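Local coordinates for argonaute protein (Marinitoga piezophila, PDB 5I4A) that cleaves single-stranded DNA or RNA targets complementary to a short guide RNA that carries a 5'-hydroxyl end, at residues 131-136 with 148-153; 270-275 with 433-438; 364-369 with 395-400; 542-547 with 585-590. One frame throughout, in Å; residues are numbered along the deposited sequence.

Contact 1 of 4, residues 131-136 with 148-153. With nucleotides of chain B.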
# COMPACT_ATOMS: atom_id res chain seq x y z
N LEU A 131 -4.54 -23.22 -5.95
CA LEU A 131 -5.64 -22.29 -6.13
C LEU A 131 -6.05 -21.73 -4.78
O LEU A 131 -6.26 -22.47 -3.82
CB LEU A 131 -6.82 -22.98 -6.81
CG LEU A 131 -8.16 -22.24 -6.93
CD1 LEU A 131 -8.00 -20.87 -7.57
CD2 LEU A 131 -9.15 -23.09 -7.71
N THR A 132 -6.15 -20.40 -4.69
CA THR A 132 -6.39 -19.72 -3.43
C THR A 132 -7.55 -18.75 -3.59
O THR A 132 -7.76 -18.18 -4.66
CB THR A 132 -5.12 -18.98 -2.95
OG1 THR A 132 -4.03 -19.91 -2.87
CG2 THR A 132 -5.32 -18.35 -1.59
N TYR A 133 -8.30 -18.58 -2.50
CA TYR A 133 -9.40 -17.62 -2.45
C TYR A 133 -9.22 -16.74 -1.22
O TYR A 133 -9.11 -17.25 -0.10
CB TYR A 133 -10.76 -18.32 -2.40
CG TYR A 133 -11.18 -18.93 -3.72
CD1 TYR A 133 -11.69 -18.14 -4.74
CD2 TYR A 133 -11.10 -20.30 -3.93
CE1 TYR A 133 -12.09 -18.70 -5.94
CE2 TYR A 133 -11.50 -20.87 -5.13
CZ TYR A 133 -11.99 -20.06 -6.13
OH TYR A 133 -12.39 -20.62 -7.32
N LYS A 134 -9.19 -15.43 -1.43
CA LYS A 134 -9.17 -14.46 -0.34
C LYS A 134 -10.58 -13.91 -0.15
O LYS A 134 -11.23 -13.49 -1.11
CB LYS A 134 -8.19 -13.32 -0.63
CG LYS A 134 -8.28 -12.19 0.38
CD LYS A 134 -7.01 -11.36 0.42
CE LYS A 134 -7.15 -10.20 1.39
NZ LYS A 134 -5.85 -9.56 1.70
N ILE A 135 -11.04 -13.91 1.10
CA ILE A 135 -12.43 -13.63 1.44
C ILE A 135 -12.47 -12.44 2.39
O ILE A 135 -11.72 -12.40 3.37
CB ILE A 135 -13.11 -14.86 2.07
CG1 ILE A 135 -12.84 -16.11 1.23
CG2 ILE A 135 -14.58 -14.63 2.19
CD1 ILE A 135 -13.55 -16.13 -0.09
N LYS A 136 -13.35 -11.48 2.10
CA LYS A 136 -13.55 -10.32 2.96
C LYS A 136 -15.04 -10.01 3.06
O LYS A 136 -15.82 -10.35 2.17
CB LYS A 136 -12.79 -9.09 2.43
CG LYS A 136 -11.29 -9.19 2.60
CD LYS A 136 -10.92 -9.32 4.06
CE LYS A 136 -9.43 -9.16 4.28
NZ LYS A 136 -9.13 -8.84 5.71
N ILE A 148 -15.00 -12.52 -2.95
CA ILE A 148 -14.27 -13.76 -3.15
C ILE A 148 -13.28 -13.50 -4.27
O ILE A 148 -13.66 -13.44 -5.45
CB ILE A 148 -15.19 -14.94 -3.49
CG1 ILE A 148 -16.24 -15.14 -2.39
CG2 ILE A 148 -14.38 -16.21 -3.67
CD1 ILE A 148 -17.21 -16.28 -2.68
N LEU A 149 -12.00 -13.33 -3.92
CA LEU A 149 -10.98 -13.02 -4.91
C LEU A 149 -10.17 -14.27 -5.22
O LEU A 149 -9.36 -14.69 -4.38
CB LEU A 149 -10.06 -11.91 -4.40
CG LEU A 149 -8.95 -11.52 -5.37
CD1 LEU A 149 -9.54 -10.75 -6.55
CD2 LEU A 149 -7.87 -10.72 -4.68
N PRO A 150 -10.36 -14.89 -6.37
CA PRO A 150 -9.47 -15.99 -6.76
C PRO A 150 -8.05 -15.48 -6.96
O PRO A 150 -7.83 -14.40 -7.52
CB PRO A 150 -10.08 -16.50 -8.07
CG PRO A 150 -10.91 -15.37 -8.58
CD PRO A 150 -11.43 -14.67 -7.36
N LYS A 151 -7.09 -16.26 -6.48
CA LYS A 151 -5.67 -15.95 -6.66
C LYS A 151 -4.90 -17.26 -6.58
O LYS A 151 -5.49 -18.35 -6.65
CB LYS A 151 -5.19 -14.93 -5.63
CG LYS A 151 -5.05 -15.48 -4.21
CD LYS A 151 -4.18 -14.58 -3.35
CE LYS A 151 -4.93 -13.36 -2.85
NZ LYS A 151 -4.20 -12.70 -1.73
N PHE A 152 -3.58 -17.17 -6.43
CA PHE A 152 -2.74 -18.35 -6.40
C PHE A 152 -1.68 -18.22 -5.33
O PHE A 152 -1.18 -17.12 -5.05
CB PHE A 152 -2.08 -18.60 -7.76
CG PHE A 152 -2.95 -19.38 -8.70
CD1 PHE A 152 -2.94 -20.76 -8.69
CD2 PHE A 152 -3.79 -18.73 -9.59
CE1 PHE A 152 -3.74 -21.48 -9.55
CE2 PHE A 152 -4.60 -19.45 -10.45
CZ PHE A 152 -4.57 -20.83 -10.43
N THR A 153 -1.35 -19.35 -4.72
CA THR A 153 -0.26 -19.46 -3.76
C THR A 153 0.69 -20.54 -4.24
O THR A 153 0.26 -21.66 -4.54
CB THR A 153 -0.78 -19.81 -2.36
OG1 THR A 153 -1.92 -18.99 -2.06
CG2 THR A 153 0.30 -19.57 -1.32
P C B 9 -2.16 -10.31 1.80
OP1 C B 9 -3.40 -10.78 1.15
OP2 C B 9 -1.04 -9.79 0.98
O5' C B 9 -2.55 -9.20 2.87
C5' C B 9 -3.61 -9.43 3.79
C4' C B 9 -3.21 -9.09 5.21
O4' C B 9 -1.80 -9.37 5.39
C3' C B 9 -3.37 -7.64 5.62
O3' C B 9 -4.69 -7.32 6.02
C2' C B 9 -2.36 -7.50 6.75
O2' C B 9 -2.88 -8.05 7.96
C1' C B 9 -1.23 -8.41 6.26
P U B 10 -5.68 -6.54 5.01
OP1 U B 10 -6.03 -7.48 3.92
OP2 U B 10 -5.02 -5.26 4.68
O5' U B 10 -6.98 -6.27 5.90
O3' U B 10 -10.75 -5.37 8.04
P A B 11 -11.57 -6.72 8.33
OP1 A B 11 -10.79 -7.85 7.76
OP2 A B 11 -12.98 -6.50 7.91
O5' A B 11 -11.52 -6.87 9.91
C5' A B 11 -12.39 -6.12 10.74
C4' A B 11 -12.47 -6.73 12.11
O4' A B 11 -13.17 -8.00 12.02
C3' A B 11 -11.12 -7.08 12.72
O3' A B 11 -10.49 -6.00 13.40
C2' A B 11 -11.44 -8.28 13.61
O2' A B 11 -12.00 -7.87 14.85
C1' A B 11 -12.52 -8.98 12.80
N9 A B 11 -11.95 -9.98 11.88
C8 A B 11 -11.44 -9.82 10.61
N7 A B 11 -11.01 -10.93 10.07
C5 A B 11 -11.25 -11.88 11.06
C6 A B 11 -11.02 -13.27 11.13
N6 A B 11 -10.48 -13.99 10.14
N1 A B 11 -11.39 -13.90 12.26
C2 A B 11 -11.94 -13.20 13.26
N3 A B 11 -12.20 -11.90 13.32
C4 A B 11 -11.82 -11.31 12.17

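Contact 2 of 4, residues 270-275 with 433-438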
# COMPACT_ATOMS: atom_id res chain seq x y z
N ILE A 270 -7.25 15.51 -17.59
CA ILE A 270 -6.53 16.30 -18.59
C ILE A 270 -5.47 17.12 -17.87
O ILE A 270 -5.76 17.81 -16.89
CB ILE A 270 -7.48 17.22 -19.37
CG1 ILE A 270 -8.57 16.41 -20.07
CG2 ILE A 270 -6.70 18.04 -20.39
CD1 ILE A 270 -8.06 15.55 -21.22
N TYR A 271 -4.23 17.03 -18.36
CA TYR A 271 -3.13 17.80 -17.82
C TYR A 271 -2.99 19.11 -18.58
O TYR A 271 -3.05 19.13 -19.81
CB TYR A 271 -1.82 17.01 -17.90
CG TYR A 271 -1.80 15.71 -17.12
CD1 TYR A 271 -2.35 14.55 -17.65
CD2 TYR A 271 -1.22 15.64 -15.86
CE1 TYR A 271 -2.33 13.36 -16.94
CE2 TYR A 271 -1.19 14.46 -15.15
CZ TYR A 271 -1.75 13.32 -15.69
OH TYR A 271 -1.72 12.15 -14.98
N LYS A 272 -2.80 20.21 -17.84
CA LYS A 272 -2.57 21.53 -18.43
C LYS A 272 -1.08 21.85 -18.35
O LYS A 272 -0.54 22.04 -17.26
CB LYS A 272 -3.39 22.60 -17.71
CG LYS A 272 -4.80 22.78 -18.23
CD LYS A 272 -5.48 23.98 -17.57
CE LYS A 272 -5.35 25.25 -18.40
NZ LYS A 272 -3.94 25.61 -18.71
N PHE A 273 -0.43 21.91 -19.50
CA PHE A 273 0.96 22.33 -19.59
C PHE A 273 1.01 23.79 -20.03
O PHE A 273 -0.00 24.50 -20.03
CB PHE A 273 1.71 21.39 -20.55
CG PHE A 273 1.57 19.94 -20.20
CD1 PHE A 273 2.16 19.43 -19.05
CD2 PHE A 273 0.84 19.08 -21.00
CE1 PHE A 273 2.03 18.09 -18.72
CE2 PHE A 273 0.71 17.74 -20.68
CZ PHE A 273 1.31 17.25 -19.53
N LYS A 274 2.20 24.27 -20.40
CA LYS A 274 2.33 25.68 -20.77
C LYS A 274 1.69 25.95 -22.13
O LYS A 274 0.91 26.90 -22.28
CB LYS A 274 3.80 26.11 -20.78
CG LYS A 274 4.02 27.54 -21.24
CD LYS A 274 5.29 28.14 -20.64
CE LYS A 274 5.87 29.23 -21.53
NZ LYS A 274 6.63 28.65 -22.67
N ASN A 275 2.00 25.13 -23.13
CA ASN A 275 1.59 25.41 -24.50
C ASN A 275 0.61 24.37 -25.04
O ASN A 275 0.43 24.28 -26.26
CB ASN A 275 2.81 25.52 -25.40
CG ASN A 275 3.86 26.46 -24.85
OD1 ASN A 275 3.55 27.58 -24.43
ND2 ASN A 275 5.11 26.01 -24.82
N ILE A 433 -0.85 21.61 -13.99
CA ILE A 433 -1.99 21.63 -13.08
C ILE A 433 -3.11 20.86 -13.75
O ILE A 433 -3.20 20.78 -14.98
CB ILE A 433 -2.45 23.06 -12.71
CG1 ILE A 433 -3.06 23.77 -13.91
CG2 ILE A 433 -1.29 23.86 -12.13
CD1 ILE A 433 -3.57 25.16 -13.60
N LEU A 434 -3.96 20.25 -12.93
CA LEU A 434 -5.09 19.49 -13.45
C LEU A 434 -6.20 20.44 -13.87
O LEU A 434 -6.53 21.37 -13.13
CB LEU A 434 -5.60 18.49 -12.42
CG LEU A 434 -4.61 17.40 -11.99
CD1 LEU A 434 -5.32 16.32 -11.21
CD2 LEU A 434 -3.89 16.81 -13.19
N LYS A 435 -6.75 20.21 -15.06
CA LYS A 435 -7.80 21.08 -15.57
C LYS A 435 -8.98 21.16 -14.60
O LYS A 435 -9.53 22.24 -14.36
CB LYS A 435 -8.26 20.59 -16.94
CG LYS A 435 -8.87 21.66 -17.82
CD LYS A 435 -9.35 21.09 -19.14
CE LYS A 435 -9.78 22.19 -20.09
NZ LYS A 435 -10.58 23.22 -19.37
N LYS A 436 -9.37 20.02 -14.02
CA LYS A 436 -10.49 19.97 -13.10
C LYS A 436 -10.14 20.42 -11.69
O LYS A 436 -11.05 20.65 -10.89
CB LYS A 436 -11.07 18.56 -13.07
CG LYS A 436 -11.71 18.13 -14.38
CD LYS A 436 -12.25 16.71 -14.32
CE LYS A 436 -13.13 16.42 -15.53
NZ LYS A 436 -13.65 15.02 -15.53
N MET A 437 -8.85 20.55 -11.37
CA MET A 437 -8.43 21.04 -10.07
C MET A 437 -8.14 22.54 -10.05
O MET A 437 -7.86 23.08 -8.97
CB MET A 437 -7.18 20.29 -9.59
CG MET A 437 -7.41 18.82 -9.27
SD MET A 437 -8.55 18.59 -7.89
CE MET A 437 -7.58 19.25 -6.53
N GLU A 438 -8.22 23.22 -11.19
CA GLU A 438 -7.81 24.62 -11.26
C GLU A 438 -8.66 25.51 -10.35
O GLU A 438 -8.19 26.56 -9.91
CB GLU A 438 -7.87 25.10 -12.71
CG GLU A 438 -7.31 26.50 -12.93
CD GLU A 438 -6.90 26.76 -14.37
OE1 GLU A 438 -7.01 25.82 -15.19
OE2 GLU A 438 -6.47 27.89 -14.68
O HOH W 1 -8.18 17.48 -14.95

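Contact 3 of 4, residues 364-369 with 395-400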
# COMPACT_ATOMS: atom_id res chain seq x y z
N GLU A 364 34.63 25.07 0.99
CA GLU A 364 34.10 26.42 0.83
C GLU A 364 33.09 26.47 -0.30
O GLU A 364 31.98 27.00 -0.14
CB GLU A 364 35.24 27.41 0.59
CG GLU A 364 34.77 28.84 0.37
CD GLU A 364 35.91 29.80 0.09
OE1 GLU A 364 35.67 30.84 -0.55
OE2 GLU A 364 37.05 29.50 0.50
N PHE A 365 33.45 25.91 -1.46
CA PHE A 365 32.57 25.95 -2.62
C PHE A 365 31.24 25.26 -2.34
O PHE A 365 30.17 25.81 -2.63
CB PHE A 365 33.25 25.30 -3.82
CG PHE A 365 32.33 25.09 -4.99
CD1 PHE A 365 32.05 26.13 -5.86
CD2 PHE A 365 31.74 23.86 -5.21
CE1 PHE A 365 31.20 25.94 -6.93
CE2 PHE A 365 30.88 23.67 -6.28
CZ PHE A 365 30.62 24.71 -7.14
N ILE A 366 31.29 24.05 -1.79
CA ILE A 366 30.06 23.32 -1.49
C ILE A 366 29.24 24.05 -0.45
O ILE A 366 28.02 24.18 -0.57
CB ILE A 366 30.40 21.88 -1.05
CG1 ILE A 366 31.04 21.10 -2.20
CG2 ILE A 366 29.16 21.17 -0.53
CD1 ILE A 366 31.66 19.79 -1.78
N ASN A 367 29.90 24.57 0.59
CA ASN A 367 29.18 25.23 1.67
C ASN A 367 28.51 26.52 1.20
O ASN A 367 27.41 26.86 1.67
CB ASN A 367 30.12 25.51 2.84
CG ASN A 367 29.45 26.25 3.97
OD1 ASN A 367 28.84 25.64 4.86
ND2 ASN A 367 29.56 27.57 3.96
N GLN A 368 29.14 27.25 0.29
CA GLN A 368 28.57 28.51 -0.19
C GLN A 368 27.48 28.31 -1.23
O GLN A 368 26.88 29.30 -1.66
CB GLN A 368 29.67 29.43 -0.75
CG GLN A 368 30.49 28.86 -1.92
CD GLN A 368 29.80 28.96 -3.26
OE1 GLN A 368 29.58 30.06 -3.78
NE2 GLN A 368 29.46 27.82 -3.84
N ILE A 369 27.22 27.08 -1.65
CA ILE A 369 26.17 26.84 -2.64
C ILE A 369 24.83 27.24 -2.05
O ILE A 369 24.43 26.76 -0.98
CB ILE A 369 26.17 25.38 -3.10
CG1 ILE A 369 27.30 25.13 -4.09
CG2 ILE A 369 24.82 25.02 -3.72
CD1 ILE A 369 27.46 23.68 -4.50
N ASP A 395 22.93 19.57 3.32
CA ASP A 395 21.51 19.89 3.26
C ASP A 395 21.19 21.01 2.29
O ASP A 395 20.02 21.19 1.94
CB ASP A 395 21.00 20.25 4.66
CG ASP A 395 21.12 19.09 5.64
OD1 ASP A 395 20.94 17.93 5.21
OD2 ASP A 395 21.40 19.35 6.83
N ASN A 396 22.19 21.77 1.85
CA ASN A 396 21.94 22.82 0.87
C ASN A 396 21.92 22.30 -0.56
O ASN A 396 21.76 23.10 -1.49
CB ASN A 396 22.98 23.93 1.01
CG ASN A 396 24.41 23.42 0.89
OD1 ASN A 396 24.71 22.29 1.27
ND2 ASN A 396 25.29 24.26 0.35
N LEU A 397 22.06 20.99 -0.76
CA LEU A 397 22.01 20.38 -2.08
C LEU A 397 20.79 19.48 -2.20
O LEU A 397 20.37 18.85 -1.23
CB LEU A 397 23.28 19.57 -2.37
CG LEU A 397 24.61 20.31 -2.31
CD1 LEU A 397 25.76 19.33 -2.49
CD2 LEU A 397 24.67 21.40 -3.37
N ILE A 398 20.24 19.43 -3.41
CA ILE A 398 19.10 18.57 -3.72
C ILE A 398 19.67 17.24 -4.22
O ILE A 398 20.14 17.14 -5.35
CB ILE A 398 18.16 19.21 -4.75
CG1 ILE A 398 17.66 20.56 -4.23
CG2 ILE A 398 16.99 18.29 -5.05
CD1 ILE A 398 16.82 21.33 -5.24
N LEU A 399 19.62 16.23 -3.37
CA LEU A 399 20.23 14.94 -3.67
C LEU A 399 19.48 14.26 -4.81
O LEU A 399 18.27 14.02 -4.73
CB LEU A 399 20.23 14.07 -2.42
CG LEU A 399 20.84 12.67 -2.48
CD1 LEU A 399 22.21 12.73 -3.10
CD2 LEU A 399 20.92 12.08 -1.08
N GLN A 400 20.20 13.95 -5.89
CA GLN A 400 19.62 13.34 -7.09
C GLN A 400 20.49 12.17 -7.53
O GLN A 400 21.25 12.27 -8.51
CB GLN A 400 19.48 14.37 -8.22
CG GLN A 400 18.43 15.45 -7.95
CD GLN A 400 17.01 14.92 -8.00
OE1 GLN A 400 16.77 13.77 -8.36
NE2 GLN A 400 16.05 15.77 -7.65

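Contact 4 of 4, residues 542-547 with 585-590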
# COMPACT_ATOMS: atom_id res chain seq x y z
N LEU A 542 -14.41 13.51 6.32
CA LEU A 542 -13.58 12.42 6.84
C LEU A 542 -13.68 11.24 5.89
O LEU A 542 -14.78 10.74 5.63
CB LEU A 542 -14.02 12.03 8.25
CG LEU A 542 -13.86 13.17 9.26
CD1 LEU A 542 -14.05 12.67 10.68
CD2 LEU A 542 -12.49 13.81 9.07
N VAL A 543 -12.53 10.80 5.38
CA VAL A 543 -12.47 9.82 4.30
C VAL A 543 -11.58 8.67 4.73
O VAL A 543 -10.45 8.88 5.19
CB VAL A 543 -11.94 10.45 3.00
CG1 VAL A 543 -11.91 9.42 1.90
CG2 VAL A 543 -12.79 11.65 2.60
N GLU A 544 -12.09 7.45 4.58
CA GLU A 544 -11.31 6.24 4.82
C GLU A 544 -10.91 5.64 3.48
O GLU A 544 -11.77 5.39 2.63
CB GLU A 544 -12.11 5.22 5.64
CG GLU A 544 -12.42 5.68 7.05
CD GLU A 544 -13.21 4.65 7.83
OE1 GLU A 544 -13.81 3.75 7.20
OE2 GLU A 544 -13.23 4.73 9.08
N VAL A 545 -9.61 5.43 3.30
CA VAL A 545 -9.05 4.90 2.06
C VAL A 545 -8.44 3.54 2.34
O VAL A 545 -7.62 3.40 3.25
CB VAL A 545 -8.00 5.86 1.46
CG1 VAL A 545 -7.44 5.30 0.18
CG2 VAL A 545 -8.61 7.24 1.22
N ASN A 546 -8.85 2.54 1.57
CA ASN A 546 -8.35 1.17 1.71
C ASN A 546 -7.66 0.80 0.40
O ASN A 546 -8.32 0.43 -0.58
CB ASN A 546 -9.48 0.20 2.05
CG ASN A 546 -8.99 -1.22 2.28
OD1 ASN A 546 -7.78 -1.48 2.29
ND2 ASN A 546 -9.92 -2.14 2.47
N LYS A 547 -6.33 0.88 0.39
CA LYS A 547 -5.56 0.48 -0.78
C LYS A 547 -5.57 -1.02 -1.01
O LYS A 547 -5.10 -1.48 -2.06
CB LYS A 547 -4.12 0.97 -0.65
CG LYS A 547 -3.30 0.18 0.35
CD LYS A 547 -2.58 1.10 1.32
CE LYS A 547 -1.53 0.35 2.12
NZ LYS A 547 -0.76 1.27 2.99
N LYS A 585 -14.34 5.73 1.41
CA LYS A 585 -15.56 5.77 2.21
C LYS A 585 -15.66 7.13 2.90
O LYS A 585 -14.81 7.47 3.72
CB LYS A 585 -15.58 4.65 3.26
CG LYS A 585 -16.79 4.70 4.17
CD LYS A 585 -16.69 3.70 5.31
CE LYS A 585 -17.97 3.68 6.12
NZ LYS A 585 -18.42 5.07 6.46
N ILE A 586 -16.72 7.87 2.58
CA ILE A 586 -16.97 9.17 3.22
C ILE A 586 -17.57 8.89 4.60
O ILE A 586 -18.77 8.65 4.72
CB ILE A 586 -17.89 10.05 2.37
CG1 ILE A 586 -17.42 10.08 0.92
CG2 ILE A 586 -17.94 11.46 2.95
CD1 ILE A 586 -16.09 10.78 0.72
N LEU A 587 -16.73 8.92 5.63
CA LEU A 587 -17.23 8.72 6.99
C LEU A 587 -18.13 9.87 7.42
O LEU A 587 -19.23 9.65 7.94
CB LEU A 587 -16.06 8.57 7.96
CG LEU A 587 -15.72 7.16 8.45
CD1 LEU A 587 -14.79 7.24 9.65
CD2 LEU A 587 -16.98 6.40 8.81
N GLU A 588 -17.67 11.10 7.21
CA GLU A 588 -18.42 12.28 7.59
C GLU A 588 -18.26 13.31 6.48
O GLU A 588 -17.29 13.28 5.71
CB GLU A 588 -17.94 12.86 8.92
CG GLU A 588 -19.05 13.37 9.83
CD GLU A 588 -19.83 12.25 10.48
OE1 GLU A 588 -19.23 11.48 11.26
OE2 GLU A 588 -21.04 12.12 10.20
N ASN A 589 -19.21 14.23 6.39
CA ASN A 589 -19.11 15.30 5.41
C ASN A 589 -20.01 16.45 5.82
O ASN A 589 -21.23 16.28 5.96
CB ASN A 589 -19.48 14.82 4.01
CG ASN A 589 -19.42 15.92 2.97
OD1 ASN A 589 -18.67 16.89 3.13
ND2 ASN A 589 -20.22 15.80 1.92
N ASN A 590 -19.42 17.63 5.99
CA ASN A 590 -20.17 18.87 6.17
C ASN A 590 -19.68 19.95 5.20
O ASN A 590 -19.92 21.14 5.44
CB ASN A 590 -20.10 19.37 7.61
CG ASN A 590 -18.68 19.46 8.14
OD1 ASN A 590 -18.18 20.56 8.39
ND2 ASN A 590 -18.04 18.32 8.33

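Contact 1 of 4, residues 131-136 with 148-153
Thr-132, Lys-134, Leu-149 and Lys-151 share one face of this antiparallel strand pair, while Leu-131, Tyr-133, Ile-135, Ile-148, Pro-150 and Phe-152 occupy the other. On the apolar face the Tyr-133 ring, with CG anti to the carbonyl carbon, leans back across the neighbouring strand. Its CD1 meets CG2 of Ile-148 at 3.5 Å and its CE1 meets CB of Pro-150 at 3.7 Å, so the CD1-CE1 bond spans two residues; its hydroxyl bonds to the backbone oxygen of Gly-236. Ile-135 and Ile-148 lie side by side and point the same way, CD1 of the first resting against CG2 of the second. The two strands, 127-140 and 143-156, form a beta hairpin within linker L1, and strand 111-120 pairs with the far edge of 127-140. Paired backbone bonds tie Thr-132 to Lys-151 and Lys-134 to Leu-149; the bond from Leu-149 N to Lys-134 O is almost straight, at 177°. On the polar face Lys-134 runs out fully extended, CG anti to the backbone N, and its NZ grips two guide phosphates, reaching OP1 of C9 of chain B at 2.8 Å and OP1 of U10 of chain B at 3.0 Å. Lys-151, bent at chi3 (79°), crosses it obliquely, and its NZ hydrogen-bonds OD1 of Asn-111; the two ammonium groups stay 4.9 Å apart, with the C9 phosphate probably offsetting their repulsion. Farther along, OG1 of Thr-132 and OG1 of Thr-153 share a very short hydrogen bond of 2.4 Å.

Contact 2 of 4, residues 270-275 with 433-438
Lys-272 has the largest surface buried here, and its aliphatic chain does the covering. Its CB lies 3.3 Å from O of Ile-433, and the chain then bends at chi3 (95°) and chi4, so that CD passes within 4.1 Å of CG of Lys-435. The carboxylate of Glu-438 crosses this chain at about a right angle, OE1 sitting 3.4 Å from CD of Lys-272. The ammonium NZ of Lys-272 remains 4.7 Å from that OE1; the opposite charges may still attract, though they form no salt bridge. Lys-435, next in buried area, joins by backbone and side chain: its N donates a straight bond (176°) to O of Ile-270, nearly along the C=O axis, at 3.2 Å, and its CD comes to 4.2 Å from CG2 of Ile-270 before the chain end leads away. The Ile-270 carbonyl also accepts from a water that in turn takes a bond from N of Lys-436, adding a water-mediated link. N of Lys-272 donates to O of Ile-433 at 2.9 Å, and the return bond is weak. On the other face CD2 of Leu-434 lies beside the Tyr-271 ring, whose hydroxyl bonds to His-610 and Arg-607. Strand 271-272 of linker L2 pairs with strand 433-434 of the PIWI region as the middle of a small antiparallel sheet edged by 277-278, while helix 595-605 packs against Leu-434 through Leu-604.

Contact 3 of 4, residues 364-369 with 395-400
With chi1 at 56°, CG of Asn-396 takes the crowded position between its backbone N and carbonyl carbon, and chi2 at -32° turns the amide so that ND2 faces the end of helix 364-367. There the single nitrogen is held by two carbonyls. It donates to O of Ile-366 at 2.9 Å and to O of Ile-369 at 3.0 Å, and both acceptors lie close to the amide plane, which fixes the rotation of the flat group. The second bond is the straighter, at 165°, and arrives in the carbonyl plane on a lone pair of Ile-369. The Ile-366 oxygen is shared: it also accepts from N of Ile-369 in the closing turn, so Asn-396 ties together two carbonyls three residues apart. The Asn-396 and Ile-369 side chains cross at about a right angle, CB of Ile-369 being 3.7 Å from ND2. Beside this polar grip the apolar branches meet. Leu-397, with CG anti to its carbonyl carbon, swings its tip back towards the helix, and its CD2 touches CG2 of Ile-369 at 3.6 Å and lies near CD1 as well. CD1 of Leu-397 makes a looser approach, 4.3 Å, to CG2 of Ile-366. Inside, Ile-369 reaches Ile-299 and Leu-397 reaches Phe-301, both on strand 295-302. One asparagine amide thus joins the C-terminal side of helix 364-367 to the loop leading into strand 398-403, within the parallel-stranded alpha/beta core of the Argonaute Mid domain, which in this family receives the guide 5' end.

Contact 4 of 4, residues 542-547 with 585-590
Glu-544 and Lys-585 form the tightest polar pair, a hydrogen-bonded antiparallel couple in which each backbone N donates to the other residue's O at 2.9 Å. The bond from Glu-544 N is nearly straight, at 171°, and both lie in the carbonyl planes. Towards the other end N of Leu-542 donates to O of Glu-588 at 3.0 Å, from above the carbonyl plane. In return O of Leu-542 faces two donors, Leu-587 N and Glu-588 N, both through weak bonds. This is a classic beta bulge, with Leu-587 the extra residue, its helical backbone torsions (-66°/-48°) shifting the register by one. The bulge turns its side chain to the same face as Glu-544, where the extended carboxylate arm crosses it obliquely and OE2 presses to 3.0 Å on CD1 of Leu-587. That oxygen is also held by the backbone N of Phe-522. The chain of Lys-585 runs beside Glu-544, its CD 3.4 Å from OE1, though the charged tips stay apart. On the opposite face Val-543 and Ile-586 lie side by side, CG2 against CD1 at 3.9 Å. In the RNase H-fold sheet of the PIWI domain, strand 539-546 runs between 582-589 and the parallel strand 513-519, which carries the inferred catalytic Asp-519, and helix 595-605 covers Val-543 and Ile-586 through Ile-602, Ile-595 and Ile-599.

Contact 1 and contact 4 are both antiparallel strand pairs within larger sheets, but contact 1 is a regular, buried hairpin of linker L1 that turns lysines to the guide backbone, whereas contact 4 carries a bulge and is only partly buried in the PIWI sheet; their nearest atoms are about 7 Å apart. Contact 2, also partly buried, is much shorter: two bridges, a lysine chain and a tyrosine-leucine contact join linker L2 to the PIWI region. Contact 3 is buried and has no strand pairing, relying on one amide and a few apolar branches in the Mid domain. Contacts 2 and 4 are covered by the same helix, 595-605, though their centres lie 26 Å apart.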